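Local coordinates for uncharacterized protein Atu1656/AGR_C_3050 (Agrobacterium tumefaciens, PDB 2OJH) that is of unknown function but is a putative TolB-family protein that folds as a six-bladed beta-propeller, at residues M20-E25 against V289-V294; L43-N48 against C86-G91; V78-A83 against Y99-K104; R174-D179 against G218-H223; V232-D237 against G272-P277. One frame throughout, in Å; residues are numbered along the deposited sequence.

Overall arrangement
The five contacts lie around one six-bladed beta-propeller. Contact 1 pairs segments 264 residues apart, at the two chain ends, in one blade, so the other four are nested inside the loop it closes. Contacts 2, 4 and 5 are close to the axis, their centres about 8 to 9 Å from that of the chain, whereas the centres of contacts 1 and 3 lie about 18 and 16 Å from it. Contacts 2 and 3 touch through 86-91 and 99-104 and alternate along the chain; contact 4 follows, then contact 5. Contacts 4 and 5, centres about 8 Å apart, share the sheet holding strands 217-224 and 230-237. Loop 272-277 touches contacts 1, 2 and 4, tying the closing blade to the blades of contacts 2 and 4.

Contact 1: M20-E25 against V289-V294; sequences MRSSIE and VRYFPV
Glu25 OE1 takes the NE-H of Arg290 at 2.9 Å in a nearly straight bond (165°), on the syn side of the carboxylate and within the guanidinium plane. Carboxylate and guanidinium are nearly coplanar in this salt bridge; weak bonds from Arg290 NH2 to OE1 and from Arg290 NE to Glu25 OE2 reinforce it, and Tyr288 adds another weak one to OE1. Glu25 OE2 uses its anti lone pair for Ser23 OG, 2.6 Å away. Between the strands, Ser23 N donates to Arg290 O at 2.9 Å and Arg290 N to Ser23 O at 3.0 Å. This antiparallel pairing of strands 22-25 and 289-291 is the Velcro-like closure of a beta-propeller, one blade being built from both chain ends. On the side of strand 33-40, Arg21 and Ser22 form a classic bulge opposite Thr40; across the contact Phe292 N donates to Arg21 O at 3.1 Å. The Arg21 chain bends at chi2 (71°), bringing CD near Phe292 O; NH1 donates to that oxygen at 3.0 Å, Val294 CG1 lies over one guanidinium face, and Asp246 forms a salt bridge with NH2. Val289 CG1 lies over one face of the Tyr291 ring, toward its rim; the hydroxyl bonds to Phe44 O.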
# COMPACT_ATOMS: atom_id res chain seq x y z
N MSE A 20 -0.53 10.29 -22.47
CA MSE A 20 -0.56 9.33 -21.37
C MSE A 20 -0.27 10.02 -20.04
O MSE A 20 0.57 10.92 -19.96
CB MSE A 20 0.40 8.16 -21.60
CG MSE A 20 0.09 7.36 -22.85
SE MSE A 20 -1.74 6.67 -22.95
CE MSE A 20 -2.63 8.04 -24.04
N ARG A 21 -0.99 9.60 -19.01
CA ARG A 21 -0.78 10.10 -17.66
C ARG A 21 -0.26 9.05 -16.70
O ARG A 21 0.58 9.35 -15.86
CB ARG A 21 -2.09 10.68 -17.09
CG ARG A 21 -1.98 11.18 -15.66
CD ARG A 21 -1.16 12.46 -15.56
NE ARG A 21 -1.40 13.11 -14.26
CZ ARG A 21 -0.46 13.35 -13.35
NH1 ARG A 21 0.81 13.01 -13.59
NH2 ARG A 21 -0.80 13.93 -12.19
N SER A 22 -0.79 7.83 -16.81
CA SER A 22 -0.39 6.73 -15.95
C SER A 22 0.08 5.57 -16.82
O SER A 22 -0.51 5.31 -17.87
CB SER A 22 -1.54 6.22 -15.07
OG SER A 22 -2.27 7.27 -14.47
N SER A 23 1.13 4.90 -16.34
CA SER A 23 1.68 3.67 -16.92
C SER A 23 1.72 2.63 -15.80
O SER A 23 2.52 2.74 -14.87
CB SER A 23 3.08 3.91 -17.48
OG SER A 23 3.57 2.77 -18.16
N ILE A 24 0.82 1.66 -15.89
CA ILE A 24 0.76 0.57 -14.93
C ILE A 24 1.82 -0.46 -15.38
O ILE A 24 1.79 -0.96 -16.52
CB ILE A 24 -0.68 -0.06 -14.84
CG1 ILE A 24 -1.73 0.96 -14.34
CG2 ILE A 24 -0.67 -1.20 -13.83
CD1 ILE A 24 -2.09 2.05 -15.26
N GLU A 25 2.78 -0.72 -14.50
CA GLU A 25 3.97 -1.49 -14.86
C GLU A 25 4.31 -2.57 -13.83
O GLU A 25 3.86 -2.51 -12.70
CB GLU A 25 5.14 -0.52 -15.01
CG GLU A 25 4.94 0.46 -16.19
CD GLU A 25 6.08 1.45 -16.37
OE1 GLU A 25 7.12 1.34 -15.70
OE2 GLU A 25 5.93 2.37 -17.23
N VAL A 289 2.90 2.24 -10.45
CA VAL A 289 2.47 3.18 -11.49
C VAL A 289 3.54 4.23 -11.65
O VAL A 289 3.95 4.84 -10.68
CB VAL A 289 1.13 3.89 -11.18
CG1 VAL A 289 0.58 4.62 -12.44
CG2 VAL A 289 0.08 2.87 -10.66
N ARG A 290 3.98 4.41 -12.89
CA ARG A 290 4.87 5.48 -13.28
C ARG A 290 3.96 6.55 -13.89
O ARG A 290 2.99 6.23 -14.57
CB ARG A 290 5.87 4.93 -14.33
CG ARG A 290 6.75 5.95 -15.06
CD ARG A 290 7.49 5.28 -16.27
NE ARG A 290 8.19 4.08 -15.82
CZ ARG A 290 9.42 4.07 -15.32
NH1 ARG A 290 10.12 5.20 -15.23
NH2 ARG A 290 9.96 2.92 -14.92
N TYR A 291 4.26 7.82 -13.63
CA TYR A 291 3.44 8.89 -14.17
C TYR A 291 4.21 9.71 -15.18
O TYR A 291 5.42 9.58 -15.30
CB TYR A 291 2.88 9.77 -13.04
CG TYR A 291 1.99 9.00 -12.12
CD1 TYR A 291 0.66 8.76 -12.47
CD2 TYR A 291 2.49 8.45 -10.95
CE1 TYR A 291 -0.17 8.01 -11.65
CE2 TYR A 291 1.68 7.69 -10.11
CZ TYR A 291 0.35 7.49 -10.47
OH TYR A 291 -0.47 6.76 -9.68
N PHE A 292 3.48 10.52 -15.93
CA PHE A 292 4.08 11.46 -16.89
C PHE A 292 3.59 12.85 -16.51
O PHE A 292 2.42 13.00 -16.13
CB PHE A 292 3.67 11.09 -18.31
CG PHE A 292 3.94 9.66 -18.66
CD1 PHE A 292 5.24 9.23 -18.96
CD2 PHE A 292 2.91 8.73 -18.67
CE1 PHE A 292 5.50 7.88 -19.25
CE2 PHE A 292 3.17 7.38 -18.98
CZ PHE A 292 4.46 6.96 -19.26
N PRO A 293 4.46 13.87 -16.57
CA PRO A 293 4.03 15.22 -16.24
C PRO A 293 2.80 15.71 -17.04
O PRO A 293 2.63 15.35 -18.21
CB PRO A 293 5.26 16.09 -16.56
CG PRO A 293 6.21 15.22 -17.28
CD PRO A 293 5.90 13.81 -16.88
N VAL A 294 1.96 16.53 -16.40
CA VAL A 294 0.76 17.05 -17.07
C VAL A 294 1.08 18.22 -17.98
O VAL A 294 2.07 18.92 -17.75
CB VAL A 294 -0.36 17.45 -16.09
CG1 VAL A 294 -0.84 16.25 -15.33
CG2 VAL A 294 0.09 18.55 -15.13
O HOH W 1 0.49 13.64 -18.79

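Contact 2: L43-N48 against C86-G91; sequences LFEAPN and CNNDHG
His90 ND1 donates to Asn48 OD1 at 2.7 Å, the oxygen lying in the imidazole plane and at its edge. The amide of Asn48 stands perpendicular to that ring, and its ND2 turns back to the backbone, donating to His90 O at 3.1 Å. ND2 also bonds to Pro277 O, and these bonds together hold the rotation of the amide. Chi1 of 47° sets CG of His90 between the backbone N and the carbonyl carbon. At the other end Asn88 ND2 points almost straight (172°) at Glu45 OE1, 2.8 Å away. The carboxylate is met from above its plane, and the two flat groups are 89° apart. Between these polar pairs, Ala46 CB packs 3.8 Å from Asn88 CB and lies 3.2 Å from Asn88 O. Residues 45-48 and 88-91 run nearly parallel without backbone pairing, as expected where the inner edges of adjacent propeller blades meet near the central axis. A second shell sets these groups in place. Asn59 bonds to both Asn88 OD1 and His90 NE2, Asn275 OD1 is a second partner of Asn88 ND2, and Arg245 forms a salt bridge with Glu45 OE1. Ser276 OG, from loop 272-277, bonds to Asn88 O and His90 N. An Asx turn, in which Asn87 OD1 accepts from Asp89 N at 3.0 Å, shapes the bend just before His90.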
# COMPACT_ATOMS: atom_id res chain seq x y z
N LEU A 43 -5.87 9.05 -14.40
CA LEU A 43 -5.01 8.90 -13.23
C LEU A 43 -5.39 7.62 -12.49
O LEU A 43 -6.48 7.53 -11.89
CB LEU A 43 -5.16 10.13 -12.32
CG LEU A 43 -4.12 10.34 -11.22
CD1 LEU A 43 -2.79 10.71 -11.83
CD2 LEU A 43 -4.61 11.46 -10.31
N PHE A 44 -4.53 6.61 -12.59
CA PHE A 44 -4.77 5.32 -11.95
C PHE A 44 -3.69 5.16 -10.91
O PHE A 44 -2.56 5.62 -11.12
CB PHE A 44 -4.71 4.18 -12.96
CG PHE A 44 -6.03 3.85 -13.57
CD1 PHE A 44 -6.65 4.74 -14.44
CD2 PHE A 44 -6.67 2.66 -13.23
CE1 PHE A 44 -7.89 4.45 -15.00
CE2 PHE A 44 -7.92 2.36 -13.79
CZ PHE A 44 -8.52 3.26 -14.66
N GLU A 45 -4.04 4.52 -9.80
CA GLU A 45 -3.17 4.54 -8.62
C GLU A 45 -3.05 3.22 -7.89
O GLU A 45 -3.99 2.44 -7.86
CB GLU A 45 -3.66 5.64 -7.64
CG GLU A 45 -3.64 7.04 -8.30
CD GLU A 45 -3.96 8.17 -7.36
OE1 GLU A 45 -3.03 8.60 -6.64
OE2 GLU A 45 -5.12 8.67 -7.38
N ALA A 46 -1.89 3.00 -7.27
CA ALA A 46 -1.80 2.05 -6.13
C ALA A 46 -2.25 0.60 -6.38
O ALA A 46 -3.23 0.10 -5.79
CB ALA A 46 -2.50 2.66 -4.87
N PRO A 47 -1.53 -0.10 -7.27
CA PRO A 47 -1.95 -1.46 -7.61
C PRO A 47 -1.72 -2.49 -6.47
O PRO A 47 -0.67 -2.46 -5.81
CB PRO A 47 -1.07 -1.80 -8.83
CG PRO A 47 0.18 -0.98 -8.63
CD PRO A 47 -0.31 0.31 -8.01
N ASN A 48 -2.73 -3.34 -6.26
CA ASN A 48 -2.56 -4.65 -5.59
C ASN A 48 -2.46 -5.73 -6.66
O ASN A 48 -2.91 -5.55 -7.79
CB ASN A 48 -3.82 -5.05 -4.78
CG ASN A 48 -4.24 -4.03 -3.75
OD1 ASN A 48 -5.39 -3.60 -3.75
ND2 ASN A 48 -3.33 -3.63 -2.86
N CYS A 86 -13.36 6.04 -2.92
CA CYS A 86 -12.25 5.23 -2.43
C CYS A 86 -10.91 5.94 -2.66
O CYS A 86 -10.69 6.61 -3.68
CB CYS A 86 -12.20 3.89 -3.16
SG CYS A 86 -13.58 2.87 -2.72
N ASN A 87 -9.99 5.78 -1.71
CA ASN A 87 -8.70 6.39 -1.88
C ASN A 87 -7.67 5.30 -2.25
O ASN A 87 -8.07 4.19 -2.61
CB ASN A 87 -8.31 7.21 -0.64
CG ASN A 87 -8.18 6.36 0.63
OD1 ASN A 87 -7.73 5.21 0.58
ND2 ASN A 87 -8.52 6.95 1.80
N ASN A 88 -6.38 5.62 -2.14
CA ASN A 88 -5.31 4.73 -2.63
C ASN A 88 -4.92 3.57 -1.72
O ASN A 88 -3.95 2.88 -2.00
CB ASN A 88 -4.03 5.50 -2.85
CG ASN A 88 -4.11 6.45 -4.01
OD1 ASN A 88 -5.20 6.73 -4.56
ND2 ASN A 88 -2.94 6.96 -4.41
N ASP A 89 -5.68 3.37 -0.64
CA ASP A 89 -5.31 2.44 0.43
C ASP A 89 -6.33 1.33 0.45
O ASP A 89 -7.44 1.52 0.93
CB ASP A 89 -5.28 3.17 1.78
CG ASP A 89 -4.36 4.38 1.78
OD1 ASP A 89 -3.23 4.34 1.23
OD2 ASP A 89 -4.75 5.39 2.41
N HIS A 90 -5.96 0.18 -0.11
CA HIS A 90 -6.91 -0.91 -0.35
C HIS A 90 -6.12 -2.19 -0.52
O HIS A 90 -4.93 -2.16 -0.71
CB HIS A 90 -7.79 -0.64 -1.59
CG HIS A 90 -7.02 -0.19 -2.81
ND1 HIS A 90 -6.31 -1.06 -3.61
CD2 HIS A 90 -6.89 1.03 -3.39
CE1 HIS A 90 -5.74 -0.40 -4.60
NE2 HIS A 90 -6.09 0.88 -4.50
N GLY A 91 -6.76 -3.34 -0.48
CA GLY A 91 -5.97 -4.55 -0.58
C GLY A 91 -6.88 -5.73 -0.77
O GLY A 91 -8.11 -5.56 -0.81

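Contact 3: V78-A83 against Y99-K104; sequences VDTGFA and YAISDK
Val78 CG1, anti to the backbone N (chi1 178°), reaches the edge of the Tyr99 ring, in its plane, 3.8 Å from CE2; the second methyl, CG2, also approaches that atom. The far end of the tyrosine, its OH, is bonded to Tyr55 and Arg66. Asp79 closes an Asx turn, OD1 accepting from Gly81 N at 2.9 Å. Thr80 then opens a type II' beta turn, closed by Ala83 N donating to Thr80 O at 3.1 Å; Thr80 OG1 donates to Ala83 O at 2.8 Å, from above the carbonyl plane. Its CG2 is only loosely in touch with Ile101 CD1. Phe82 turns a ring edge toward Asp103, CE1 lying 4.3 Å from OD2, while the same ring meets Tyr113 edge-to-face. Ala83 packs most closely: its C is 3.2 Å from Asp103 OD1, and its CB 3.5 Å from Ile101 CD1 and 3.6 Å from Asp103 CG. The carboxylate of Asp103 is occupied along the chain, OD1 accepting from Ile85 N and OD2 from Val105 N. The connection 78-83 leads from one propeller blade into the next: Leu64 of strand 63-68 touches Val78, Thr80 and Ile101, while strand 111-116 flanks strand 98-103 through Tyr113 and Leu115.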
# COMPACT_ATOMS: atom_id res chain seq x y z
N VAL A 78 -15.11 -2.36 -10.38
CA VAL A 78 -15.58 -3.16 -9.25
C VAL A 78 -16.81 -2.49 -8.62
O VAL A 78 -16.79 -1.28 -8.33
CB VAL A 78 -14.46 -3.32 -8.18
CG1 VAL A 78 -14.93 -4.12 -6.96
CG2 VAL A 78 -13.26 -3.98 -8.81
N ASP A 79 -17.88 -3.27 -8.43
CA ASP A 79 -19.04 -2.83 -7.65
C ASP A 79 -18.63 -2.71 -6.17
O ASP A 79 -18.49 -3.72 -5.48
CB ASP A 79 -20.18 -3.85 -7.81
CG ASP A 79 -21.47 -3.44 -7.09
OD1 ASP A 79 -21.53 -2.34 -6.51
OD2 ASP A 79 -22.45 -4.25 -7.11
N THR A 80 -18.43 -1.47 -5.71
CA THR A 80 -18.11 -1.16 -4.32
C THR A 80 -19.36 -0.57 -3.63
O THR A 80 -19.27 0.02 -2.56
CB THR A 80 -16.92 -0.15 -4.21
OG1 THR A 80 -17.15 0.94 -5.10
CG2 THR A 80 -15.59 -0.82 -4.57
N GLY A 81 -20.53 -0.76 -4.23
CA GLY A 81 -21.77 -0.15 -3.75
C GLY A 81 -21.63 1.35 -3.51
O GLY A 81 -21.14 2.08 -4.39
N PHE A 82 -22.03 1.80 -2.31
CA PHE A 82 -22.10 3.24 -2.02
C PHE A 82 -20.70 3.84 -1.99
O PHE A 82 -20.54 5.05 -1.98
CB PHE A 82 -22.83 3.53 -0.70
CG PHE A 82 -22.13 2.96 0.52
CD1 PHE A 82 -20.98 3.56 1.00
CD2 PHE A 82 -22.63 1.84 1.16
CE1 PHE A 82 -20.31 3.05 2.11
CE2 PHE A 82 -21.99 1.33 2.27
CZ PHE A 82 -20.81 1.94 2.74
N ALA A 83 -19.69 2.98 -1.95
CA ALA A 83 -18.31 3.46 -1.68
C ALA A 83 -17.64 3.97 -2.95
O ALA A 83 -16.84 3.27 -3.57
CB ALA A 83 -17.48 2.35 -1.07
N TYR A 99 -12.04 -7.80 -0.55
CA TYR A 99 -11.32 -6.55 -0.72
C TYR A 99 -11.48 -5.69 0.53
O TYR A 99 -12.51 -5.71 1.18
CB TYR A 99 -11.87 -5.77 -1.92
CG TYR A 99 -11.64 -6.36 -3.29
CD1 TYR A 99 -10.71 -7.38 -3.51
CD2 TYR A 99 -12.33 -5.86 -4.40
CE1 TYR A 99 -10.50 -7.92 -4.80
CE2 TYR A 99 -12.13 -6.39 -5.69
CZ TYR A 99 -11.21 -7.41 -5.88
OH TYR A 99 -11.01 -7.92 -7.14
N ALA A 100 -10.44 -4.94 0.85
CA ALA A 100 -10.54 -3.92 1.86
C ALA A 100 -10.33 -2.58 1.17
O ALA A 100 -9.38 -2.43 0.35
CB ALA A 100 -9.50 -4.16 2.93
N ILE A 101 -11.20 -1.62 1.48
CA ILE A 101 -11.12 -0.28 0.84
C ILE A 101 -11.18 0.78 1.92
O ILE A 101 -11.61 0.50 3.05
CB ILE A 101 -12.29 -0.05 -0.16
CG1 ILE A 101 -13.63 -0.18 0.56
CG2 ILE A 101 -12.22 -1.08 -1.33
CD1 ILE A 101 -14.90 0.05 -0.36
N SER A 102 -10.77 2.00 1.59
CA SER A 102 -10.83 3.10 2.49
C SER A 102 -11.63 4.19 1.76
O SER A 102 -11.18 4.71 0.73
CB SER A 102 -9.41 3.59 2.80
OG SER A 102 -8.62 2.54 3.35
N ASP A 103 -12.82 4.50 2.26
CA ASP A 103 -13.76 5.34 1.53
C ASP A 103 -14.33 6.49 2.39
O ASP A 103 -14.42 6.37 3.62
CB ASP A 103 -14.89 4.47 1.00
CG ASP A 103 -15.97 5.27 0.34
OD1 ASP A 103 -15.80 5.60 -0.86
OD2 ASP A 103 -16.99 5.58 1.01
N LYS A 104 -14.72 7.59 1.75
CA LYS A 104 -15.22 8.72 2.52
C LYS A 104 -16.65 9.18 2.23
O LYS A 104 -17.03 10.27 2.63
CB LYS A 104 -14.24 9.90 2.46
CG LYS A 104 -14.06 10.54 1.13
CD LYS A 104 -12.83 11.50 1.14
CE LYS A 104 -13.25 12.94 1.40
NZ LYS A 104 -12.13 13.90 1.07

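Contact 4: R174-D179 against G218-H223; sequences RNDGPD and GDWFPH
The His223 imidazole has Asp179 at its edge and in its plane, with the carbonyl carbon of Phe221 over one face, toward the rim. ND1 donates to Asp179 OD2 at 2.8 Å (160°), a His-carboxylate hydrogen bond that reaches the acid on its anti side; the two side chains meet at about a right angle, their planes 71° apart. Strands 175-179 and 218-223 are the inner strands of two successive propeller blades, directed 20° apart with axes 6.4 Å from each other at closest, too wide for a backbone ladder. The Trp220 indole also presents an edge, its CZ3 lying 3.7 Å from Asp176 OD2, and Trp220 CB lies over one face of the Phe221 ring, toward the rim. Asp176 OD1 is tied to its own strand by Gly177 N at 2.6 Å, and the Asp176 side chain comes within about 3 Å of a bound acetate (nearest atoms), probably from the crystallisation liquor, which may mark a pocket. Gly177 adopts positive phi, a conformation that favours glycine. His223 NE2 bonds to Met274 O of loop 272-277. Pro222 packs CG 3.7 Å from Gly177 O, and water 2 bridges the strands, 2.8 Å from both Gly177 O and Pro222 O.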
# COMPACT_ATOMS: atom_id res chain seq x y z
N ARG A 174 5.01 10.89 13.47
CA ARG A 174 3.84 10.41 12.71
C ARG A 174 4.18 9.04 12.13
O ARG A 174 5.29 8.83 11.66
CB ARG A 174 3.47 11.37 11.57
CG ARG A 174 3.29 12.82 11.99
CD ARG A 174 2.85 13.65 10.80
NE ARG A 174 2.42 14.98 11.21
CZ ARG A 174 2.01 15.93 10.37
NH1 ARG A 174 1.97 15.70 9.07
NH2 ARG A 174 1.67 17.10 10.85
N ASN A 175 3.24 8.12 12.16
CA ASN A 175 3.52 6.75 11.74
C ASN A 175 2.49 6.36 10.72
O ASN A 175 1.30 6.53 10.96
CB ASN A 175 3.47 5.81 12.94
CG ASN A 175 4.39 6.25 14.03
OD1 ASN A 175 5.62 6.15 13.91
ND2 ASN A 175 3.81 6.82 15.09
N ASP A 176 2.94 5.82 9.60
CA ASP A 176 2.06 5.61 8.46
C ASP A 176 2.46 4.36 7.68
O ASP A 176 3.50 3.74 7.96
CB ASP A 176 2.15 6.84 7.55
CG ASP A 176 0.92 7.03 6.68
OD1 ASP A 176 0.14 6.08 6.45
OD2 ASP A 176 0.75 8.17 6.21
N GLY A 177 1.60 3.97 6.73
CA GLY A 177 1.91 2.89 5.78
C GLY A 177 2.38 1.55 6.33
O GLY A 177 3.45 1.07 5.93
N PRO A 178 1.56 0.91 7.20
CA PRO A 178 1.91 -0.41 7.75
C PRO A 178 1.64 -1.57 6.82
O PRO A 178 0.57 -1.62 6.17
CB PRO A 178 1.01 -0.52 8.99
CG PRO A 178 -0.15 0.36 8.71
CD PRO A 178 0.29 1.42 7.76
N ASP A 179 2.54 -2.55 6.79
CA ASP A 179 2.30 -3.76 5.97
C ASP A 179 3.03 -4.91 6.67
O ASP A 179 4.10 -4.72 7.22
CB ASP A 179 2.83 -3.49 4.56
CG ASP A 179 2.39 -4.52 3.53
OD1 ASP A 179 1.64 -5.45 3.87
OD2 ASP A 179 2.80 -4.38 2.34
N GLY A 218 13.32 10.63 2.53
CA GLY A 218 12.05 10.26 3.17
C GLY A 218 11.53 8.98 2.52
O GLY A 218 11.25 8.96 1.32
N ASP A 219 11.36 7.94 3.33
CA ASP A 219 11.21 6.59 2.82
C ASP A 219 9.77 6.28 3.12
O ASP A 219 9.32 6.53 4.25
CB ASP A 219 12.17 5.64 3.58
CG ASP A 219 13.65 5.89 3.24
OD1 ASP A 219 13.93 6.35 2.12
OD2 ASP A 219 14.53 5.60 4.07
N TRP A 220 9.04 5.76 2.13
CA TRP A 220 7.60 5.69 2.22
C TRP A 220 7.12 4.36 1.63
O TRP A 220 7.81 3.72 0.83
CB TRP A 220 7.00 6.85 1.40
CG TRP A 220 6.92 8.19 2.14
CD1 TRP A 220 7.88 9.17 2.23
CD2 TRP A 220 5.80 8.65 2.88
NE1 TRP A 220 7.39 10.24 2.99
CE2 TRP A 220 6.11 9.91 3.41
CE3 TRP A 220 4.53 8.09 3.16
CZ2 TRP A 220 5.21 10.63 4.20
CZ3 TRP A 220 3.65 8.81 3.95
CH2 TRP A 220 3.98 10.06 4.44
N PHE A 221 5.93 3.94 2.00
CA PHE A 221 5.32 2.79 1.37
C PHE A 221 6.12 1.47 1.43
O PHE A 221 6.29 0.81 0.39
CB PHE A 221 4.97 3.09 -0.12
CG PHE A 221 4.53 4.50 -0.38
CD1 PHE A 221 3.36 5.02 0.23
CD2 PHE A 221 5.26 5.31 -1.24
CE1 PHE A 221 2.97 6.36 0.01
CE2 PHE A 221 4.88 6.66 -1.48
CZ PHE A 221 3.73 7.18 -0.86
N PRO A 222 6.58 1.04 2.63
CA PRO A 222 7.23 -0.29 2.68
C PRO A 222 6.29 -1.47 2.41
O PRO A 222 5.18 -1.57 3.01
CB PRO A 222 7.83 -0.33 4.10
CG PRO A 222 6.93 0.58 4.92
CD PRO A 222 6.59 1.71 3.95
N HIS A 223 6.68 -2.33 1.45
CA HIS A 223 6.01 -3.59 1.23
C HIS A 223 7.00 -4.75 1.27
O HIS A 223 7.80 -4.92 0.37
CB HIS A 223 5.21 -3.54 -0.09
CG HIS A 223 4.30 -2.36 -0.19
ND1 HIS A 223 3.22 -2.19 0.66
CD2 HIS A 223 4.32 -1.26 -0.99
CE1 HIS A 223 2.59 -1.07 0.35
NE2 HIS A 223 3.23 -0.49 -0.65
O HOH W 2 3.00 0.07 3.37

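Contact 5: V232-D237 against G272-P277; sequences VFVSYD and GTMNSP
Phe233 and Met274 are the nearest CA pair, 8.0 Å apart, so the extended strand 232-237 and the irregular loop 272-277 meet mainly through side chains. The loop turns at Gly272, whose backbone angles (phi 93°, psi -28°) would press a CB against the preceding carbonyl O, and folds on itself where Gly272 N donates to Asn275 OD1 at 2.9 Å, in the amide carbonyl plane and on a lone pair. Met274, a selenomethionine, carries the contact. Its chi1 of 63° places CG in the crowded position between the backbone N and the carbonyl carbon, and there CG lies 3.9 Å from Val234 CG2. The same valine methyl is 4.0 Å from SE, while Val232 CG2 approaches SE at 4.2 Å; the selenium thus rests against both valines, which project from one face of the strand. Between them, Phe233 contributes its CA, 4.2 Å from SE, its ring being turned to the other face. Thr273 CG2 touches Val234 CG2 more loosely, and its hydroxyl is bonded to Gly270 N and Val289 O. Phe286 and Tyr288 also touch Met274. The second strand of the 217-267 blade thus packs against the loop leading to strand 285-291 of the closing blade, a blade-to-blade junction of the propeller.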
# COMPACT_ATOMS: atom_id res chain seq x y z
N VAL A 232 10.35 -3.57 -0.77
CA VAL A 232 10.37 -2.50 -1.78
C VAL A 232 9.74 -1.24 -1.15
O VAL A 232 8.85 -1.34 -0.29
CB VAL A 232 9.62 -2.94 -3.10
CG1 VAL A 232 8.14 -3.09 -2.86
CG2 VAL A 232 9.87 -1.97 -4.26
N PHE A 233 10.19 -0.06 -1.56
CA PHE A 233 9.69 1.17 -0.97
C PHE A 233 10.11 2.32 -1.88
O PHE A 233 10.85 2.10 -2.84
CB PHE A 233 10.17 1.36 0.50
CG PHE A 233 11.67 1.54 0.66
CD1 PHE A 233 12.50 0.43 0.69
CD2 PHE A 233 12.22 2.79 0.86
CE1 PHE A 233 13.88 0.58 0.87
CE2 PHE A 233 13.62 2.96 1.01
CZ PHE A 233 14.43 1.86 1.01
N VAL A 234 9.58 3.51 -1.63
CA VAL A 234 9.93 4.70 -2.41
C VAL A 234 10.74 5.67 -1.54
O VAL A 234 10.38 5.87 -0.39
CB VAL A 234 8.68 5.43 -2.87
CG1 VAL A 234 9.02 6.78 -3.52
CG2 VAL A 234 7.87 4.56 -3.85
N SER A 235 11.77 6.29 -2.10
CA SER A 235 12.55 7.35 -1.42
C SER A 235 12.34 8.70 -2.12
O SER A 235 12.65 8.84 -3.31
CB SER A 235 14.05 7.04 -1.44
OG SER A 235 14.38 6.07 -0.45
N TYR A 236 11.79 9.68 -1.40
CA TYR A 236 11.68 11.04 -1.91
C TYR A 236 12.94 11.78 -1.52
O TYR A 236 13.63 11.35 -0.60
CB TYR A 236 10.56 11.75 -1.20
CG TYR A 236 9.15 11.39 -1.59
CD1 TYR A 236 8.48 12.11 -2.59
CD2 TYR A 236 8.49 10.39 -0.95
CE1 TYR A 236 7.14 11.81 -2.92
CE2 TYR A 236 7.16 10.07 -1.28
CZ TYR A 236 6.50 10.81 -2.28
OH TYR A 236 5.16 10.53 -2.60
N ASP A 237 13.25 12.90 -2.17
CA ASP A 237 14.28 13.79 -1.65
C ASP A 237 13.94 14.22 -0.21
O ASP A 237 12.76 14.26 0.19
CB ASP A 237 14.52 15.01 -2.55
CG ASP A 237 15.01 14.63 -3.96
OD1 ASP A 237 15.43 13.46 -4.20
OD2 ASP A 237 14.96 15.52 -4.84
N GLY A 272 0.53 7.43 -5.36
CA GLY A 272 -0.09 6.57 -6.38
C GLY A 272 0.81 5.45 -6.91
O GLY A 272 0.33 4.40 -7.36
N THR A 273 2.13 5.68 -6.87
CA THR A 273 3.09 4.72 -7.41
C THR A 273 2.89 3.33 -6.77
O THR A 273 2.79 2.32 -7.48
CB THR A 273 4.55 5.26 -7.26
OG1 THR A 273 4.70 6.39 -8.12
CG2 THR A 273 5.60 4.23 -7.65
N MSE A 274 2.82 3.27 -5.44
CA MSE A 274 2.66 1.98 -4.76
C MSE A 274 2.10 2.13 -3.34
O MSE A 274 2.66 1.57 -2.39
CB MSE A 274 3.99 1.17 -4.73
CG MSE A 274 5.09 1.83 -3.97
SE MSE A 274 6.73 0.73 -3.91
CE MSE A 274 7.00 0.58 -5.87
N ASN A 275 0.98 2.85 -3.17
CA ASN A 275 0.55 3.07 -1.77
C ASN A 275 0.25 1.78 -1.04
O ASN A 275 0.50 1.66 0.17
CB ASN A 275 -0.69 3.98 -1.66
CG ASN A 275 -0.44 5.32 -2.21
OD1 ASN A 275 -0.45 5.50 -3.43
ND2 ASN A 275 -0.18 6.29 -1.32
N SER A 276 -0.32 0.83 -1.77
CA SER A 276 -0.88 -0.37 -1.17
C SER A 276 -0.02 -1.62 -1.50
O SER A 276 0.82 -1.57 -2.41
CB SER A 276 -2.30 -0.57 -1.68
OG SER A 276 -3.16 0.39 -1.08
N PRO A 277 -0.22 -2.73 -0.75
CA PRO A 277 0.61 -3.92 -0.96
C PRO A 277 0.64 -4.36 -2.42
O PRO A 277 -0.42 -4.65 -3.00
CB PRO A 277 -0.02 -4.97 -0.06
CG PRO A 277 -0.72 -4.21 1.02
CD PRO A 277 -1.18 -2.91 0.36